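Local coordinates for protein alpha-rhamnosidase (Dictyoglomus thermophilum, PDB 6I60) that probably hydrolyses terminal non-reducing alpha-L-rhamnose residues from alpha-L-rhamnosides, at residues 345-350 against 456-461; 371-376 against 486-491. All blocks are in the same frame, centred on the assembly; numbering follows the deposited sequence.

The two contacts lie side by side, their centres about 8 Å apart, and share one antiparallel sheet, ordered 345-351, 453-458, 375-380, 425-427, through its neighbouring strands 453-458 and 375-380. Contact 1 pairs the edge strand 345-351 with 453-458. Contact 2 sets strand 371-373, just before the corner that leads into 375-380, against segment 486-491, and so joins the concanavalin-like region to the six-hairpin glycosidase domain. Along the chain the segments alternate: 345-350, 371-376, 456-461, 486-491. Probable hydrogen bonds from T460 N to L490 O (2.7 Å) and from K456 N to W375 O (2.7 Å) link the contacts directly.

Contact 1: residues 345-350 against 456-461; sequences IRITKT and KVVHTA
Edge strand 345-350 runs antiparallel to 456-458, with I345 opposite T460, I347 opposite V458 and T350 opposite K456; the short segments are twisted, at 142° between their directions. R346 N donates to H459 O at 3.0 Å, tilted from the carbonyl plane, while the return bond from H459 N to R346 O is weak. Further along, T348 N reaches V457 O (2.8 Å) almost head-on to the carbonyl, and V457 N reaches K349 O (3.0 Å). Between the pairs I347-V458 and T350-K456 the edge strand spends two residues, T348 and K349, against the single V457, a beta bulge. On the face of I345, I347 and V458, apolar branches interlock: I345 CG2, crossing V458 at about a right angle, meets V458 CG1 at 3.6 Å, and I347 CG1 meets V458 CG2 at 3.9 Å. W375 of the next strand packs against I347, K456 and V458. The bent K456 chain lies beside T350, its CE 3.7 Å from T350 CG2, and carries NZ to a salt bridge with E428. On the face of H459, the imidazole is swung between its own backbone N and carbonyl carbon (chi1 55°), which brings it under T348; T348 CG2 sits over the ring, off centre, in a CH-pi contact 3.9 Å from the H459 centroid. An alanine in place of H459 is likely to leave the T348 methyl without its aromatic floor and open a gap beneath the bulge. Beyond this corner of the chain, A461 CB rests at the edge of the R346 guanidinium, 3.9 Å from R346 NE.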
# COMPACT_ATOMS: atom_id res chain seq x y z
N ILE A 345 -9.10 -5.48 -1.94
CA ILE A 345 -9.27 -4.85 -3.25
C ILE A 345 -10.76 -4.64 -3.50
O ILE A 345 -11.57 -5.55 -3.33
CB ILE A 345 -8.64 -5.72 -4.35
CG1 ILE A 345 -7.13 -5.86 -4.12
CG2 ILE A 345 -8.93 -5.14 -5.72
CD1 ILE A 345 -6.57 -7.20 -4.56
N ARG A 346 -11.12 -3.42 -3.92
CA ARG A 346 -12.51 -3.06 -4.13
C ARG A 346 -12.64 -2.25 -5.42
O ARG A 346 -11.65 -1.79 -5.99
CB ARG A 346 -13.07 -2.25 -2.96
CG ARG A 346 -13.35 -3.06 -1.71
CD ARG A 346 -14.27 -2.29 -0.77
NE ARG A 346 -13.73 -2.20 0.58
CZ ARG A 346 -14.11 -2.98 1.59
NH1 ARG A 346 -15.04 -3.91 1.40
NH2 ARG A 346 -13.56 -2.82 2.79
N ILE A 347 -13.88 -2.08 -5.86
CA ILE A 347 -14.21 -1.09 -6.88
C ILE A 347 -14.35 0.24 -6.14
O ILE A 347 -15.38 0.52 -5.53
CB ILE A 347 -15.48 -1.45 -7.65
CG1 ILE A 347 -15.30 -2.77 -8.39
CG2 ILE A 347 -15.85 -0.33 -8.62
CD1 ILE A 347 -16.50 -3.17 -9.22
N THR A 348 -13.30 1.06 -6.18
CA THR A 348 -13.26 2.27 -5.37
C THR A 348 -14.00 3.44 -6.01
O THR A 348 -14.40 4.36 -5.29
CB THR A 348 -11.81 2.67 -5.09
OG1 THR A 348 -11.20 3.16 -6.29
CG2 THR A 348 -11.02 1.48 -4.57
N LYS A 349 -14.19 3.44 -7.33
CA LYS A 349 -14.84 4.55 -8.00
C LYS A 349 -15.35 4.10 -9.36
O LYS A 349 -14.88 3.11 -9.92
CB LYS A 349 -13.89 5.75 -8.15
CG LYS A 349 -14.29 6.97 -7.34
CD LYS A 349 -13.30 8.11 -7.52
CE LYS A 349 -13.30 9.03 -6.30
NZ LYS A 349 -13.09 10.46 -6.67
N THR A 350 -16.32 4.85 -9.87
CA THR A 350 -16.86 4.65 -11.22
C THR A 350 -16.69 5.94 -12.00
O THR A 350 -17.27 6.97 -11.63
CB THR A 350 -18.33 4.23 -11.17
OG1 THR A 350 -18.55 3.31 -10.10
CG2 THR A 350 -18.75 3.58 -12.48
N LYS A 456 -14.28 1.17 -14.15
CA LYS A 456 -14.26 0.73 -12.75
C LYS A 456 -12.83 0.81 -12.24
O LYS A 456 -11.95 0.08 -12.72
CB LYS A 456 -14.82 -0.68 -12.62
CG LYS A 456 -16.29 -0.81 -13.01
CD LYS A 456 -17.18 0.07 -12.14
CE LYS A 456 -18.65 -0.16 -12.43
NZ LYS A 456 -19.23 -1.22 -11.55
N VAL A 457 -12.59 1.70 -11.28
CA VAL A 457 -11.28 1.82 -10.65
C VAL A 457 -11.15 0.73 -9.59
O VAL A 457 -11.97 0.65 -8.66
CB VAL A 457 -11.09 3.21 -10.03
CG1 VAL A 457 -9.70 3.35 -9.44
CG2 VAL A 457 -11.34 4.29 -11.07
N VAL A 458 -10.14 -0.12 -9.74
CA VAL A 458 -10.00 -1.32 -8.92
C VAL A 458 -8.59 -1.36 -8.36
O VAL A 458 -7.61 -1.38 -9.12
CB VAL A 458 -10.30 -2.60 -9.72
CG1 VAL A 458 -9.88 -3.83 -8.93
CG2 VAL A 458 -11.77 -2.67 -10.08
N HIS A 459 -8.48 -1.37 -7.03
CA HIS A 459 -7.20 -1.50 -6.33
C HIS A 459 -7.49 -1.71 -4.85
O HIS A 459 -8.65 -1.75 -4.43
CB HIS A 459 -6.31 -0.27 -6.55
CG HIS A 459 -6.96 1.02 -6.18
ND1 HIS A 459 -7.55 1.85 -7.11
CD2 HIS A 459 -7.11 1.63 -4.98
CE1 HIS A 459 -8.04 2.92 -6.50
NE2 HIS A 459 -7.79 2.81 -5.21
N THR A 460 -6.43 -1.84 -4.06
CA THR A 460 -6.54 -1.98 -2.61
C THR A 460 -7.21 -0.75 -2.02
O THR A 460 -6.65 0.35 -2.06
CB THR A 460 -5.17 -2.20 -1.98
OG1 THR A 460 -4.64 -3.47 -2.40
CG2 THR A 460 -5.26 -2.18 -0.46
N ALA A 461 -8.41 -0.92 -1.47
CA ALA A 461 -9.20 0.21 -0.98
C ALA A 461 -8.60 0.80 0.29
O ALA A 461 -9.13 0.59 1.38
CB ALA A 461 -10.65 -0.22 -0.74

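Contact 2: residues 371-376 against 486-491; sequences NYTGWI and QLSNLM
T373 meets S488 where the concanavalin-like beta region abuts the six-hairpin glycosidase domain, at the last turn of helix 473-488. Most of the small buried surface belongs to this pair, and no hydrogen bond crosses it. The CB of T373 points toward segment 486-491, and a chi1 of 48° then shares out the two branches: OG1 is tucked between the backbone N and the carbonyl carbon, while CG2 stands opposite that carbon, beside the N. The methyl comes nearest, T373 CG2 lying 3.4 Å from S488 OG. The hydroxyl branch approaches the serine backbone instead, T373 OG1 being 3.6 Å from S488 CA. Although the two hydroxyls are neighbours, each is bonded on its own side of the joint. T373 OG1 hydrogen-bonds V458 O in the adjoining strand, which fixes the rotation that leaves the methyl facing the serine. S488 OG lies beside its own backbone N (chi1 -81°) and bonds W484 O, one helical turn earlier. Before T373, the backbone of Y372 also comes near, its CA 3.9 Å from S488 OG, and the Y372 ring packs among aromatic neighbours, meeting F436 and standing edge-to-face with F368. The methylene of the serine completes the meeting, S488 CB resting 3.5 Å from T373 CG2.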
# COMPACT_ATOMS: atom_id res chain seq x y z
N ASN A 371 -4.84 7.69 -16.59
CA ASN A 371 -4.31 6.33 -16.56
C ASN A 371 -4.62 5.71 -15.20
O ASN A 371 -4.02 6.08 -14.19
CB ASN A 371 -2.81 6.34 -16.83
CG ASN A 371 -2.26 4.97 -17.17
OD1 ASN A 371 -2.89 3.95 -16.91
ND2 ASN A 371 -1.07 4.95 -17.75
N TYR A 372 -5.57 4.77 -15.17
CA TYR A 372 -5.97 4.14 -13.93
C TYR A 372 -5.92 2.62 -14.05
O TYR A 372 -5.39 2.09 -15.03
CB TYR A 372 -7.38 4.60 -13.51
CG TYR A 372 -8.49 4.14 -14.43
CD1 TYR A 372 -8.60 4.64 -15.72
CD2 TYR A 372 -9.43 3.22 -14.00
CE1 TYR A 372 -9.62 4.23 -16.56
CE2 TYR A 372 -10.46 2.80 -14.83
CZ TYR A 372 -10.55 3.31 -16.11
OH TYR A 372 -11.56 2.90 -16.94
N THR A 373 -6.48 1.91 -13.07
CA THR A 373 -6.43 0.46 -13.04
C THR A 373 -7.81 -0.11 -12.78
O THR A 373 -8.64 0.50 -12.10
CB THR A 373 -5.46 -0.06 -11.97
OG1 THR A 373 -5.71 0.62 -10.74
CG2 THR A 373 -4.04 0.20 -12.40
N GLY A 374 -8.04 -1.31 -13.31
CA GLY A 374 -9.32 -1.98 -13.15
C GLY A 374 -9.86 -2.50 -14.46
O GLY A 374 -9.12 -3.06 -15.28
N TRP A 375 -11.16 -2.33 -14.67
CA TRP A 375 -11.82 -2.80 -15.88
C TRP A 375 -12.92 -1.81 -16.23
O TRP A 375 -13.05 -0.75 -15.62
CB TRP A 375 -12.35 -4.22 -15.70
CG TRP A 375 -13.23 -4.39 -14.49
CD1 TRP A 375 -14.53 -3.97 -14.36
CD2 TRP A 375 -12.89 -5.01 -13.25
NE1 TRP A 375 -15.01 -4.30 -13.12
CE2 TRP A 375 -14.02 -4.94 -12.42
CE3 TRP A 375 -11.73 -5.63 -12.77
CZ2 TRP A 375 -14.02 -5.46 -11.12
CZ3 TRP A 375 -11.74 -6.15 -11.48
CH2 TRP A 375 -12.88 -6.06 -10.68
N ILE A 376 -13.73 -2.16 -17.23
CA ILE A 376 -14.85 -1.33 -17.65
C ILE A 376 -16.12 -2.18 -17.63
O ILE A 376 -16.08 -3.41 -17.63
CB ILE A 376 -14.63 -0.71 -19.05
CG1 ILE A 376 -14.66 -1.79 -20.13
CG2 ILE A 376 -13.32 0.06 -19.11
CD1 ILE A 376 -15.34 -1.34 -21.40
N GLN A 486 0.35 5.45 -7.23
CA GLN A 486 0.48 4.58 -6.07
C GLN A 486 -0.72 3.66 -5.93
O GLN A 486 -0.58 2.44 -5.74
CB GLN A 486 0.67 5.41 -4.80
CG GLN A 486 0.83 4.59 -3.53
CD GLN A 486 2.07 3.72 -3.55
OE1 GLN A 486 3.17 4.17 -3.24
NE2 GLN A 486 1.90 2.45 -3.93
N LEU A 487 -1.93 4.22 -6.02
CA LEU A 487 -3.14 3.41 -5.96
C LEU A 487 -3.18 2.40 -7.10
O LEU A 487 -3.64 1.26 -6.92
CB LEU A 487 -4.38 4.30 -5.98
CG LEU A 487 -4.56 5.22 -4.77
CD1 LEU A 487 -5.95 5.84 -4.75
CD2 LEU A 487 -4.29 4.44 -3.49
N SER A 488 -2.71 2.80 -8.29
CA SER A 488 -2.63 1.88 -9.41
C SER A 488 -1.73 0.69 -9.12
O SER A 488 -1.88 -0.36 -9.76
CB SER A 488 -2.14 2.61 -10.66
OG SER A 488 -3.20 3.31 -11.28
N ASN A 489 -0.79 0.83 -8.18
CA ASN A 489 0.16 -0.22 -7.86
C ASN A 489 -0.06 -0.79 -6.47
O ASN A 489 0.89 -1.17 -5.78
CB ASN A 489 1.59 0.31 -8.00
CG ASN A 489 2.06 0.34 -9.43
OD1 ASN A 489 2.11 -0.69 -10.10
ND2 ASN A 489 2.40 1.53 -9.92
N LEU A 490 -1.32 -0.88 -6.05
CA LEU A 490 -1.69 -1.47 -4.76
C LEU A 490 -2.76 -2.53 -5.04
O LEU A 490 -3.96 -2.23 -5.06
CB LEU A 490 -2.19 -0.40 -3.79
CG LEU A 490 -1.14 0.54 -3.19
CD1 LEU A 490 -1.77 1.51 -2.21
CD2 LEU A 490 -0.01 -0.24 -2.52
N MET A 491 -2.32 -3.76 -5.27
CA MET A 491 -3.21 -4.89 -5.53
C MET A 491 -2.90 -5.99 -4.52
O MET A 491 -2.41 -7.06 -4.90
CB MET A 491 -3.05 -5.39 -6.97
CG MET A 491 -3.41 -4.36 -8.02
SD MET A 491 -5.15 -3.91 -7.95
CE MET A 491 -5.90 -5.53 -7.89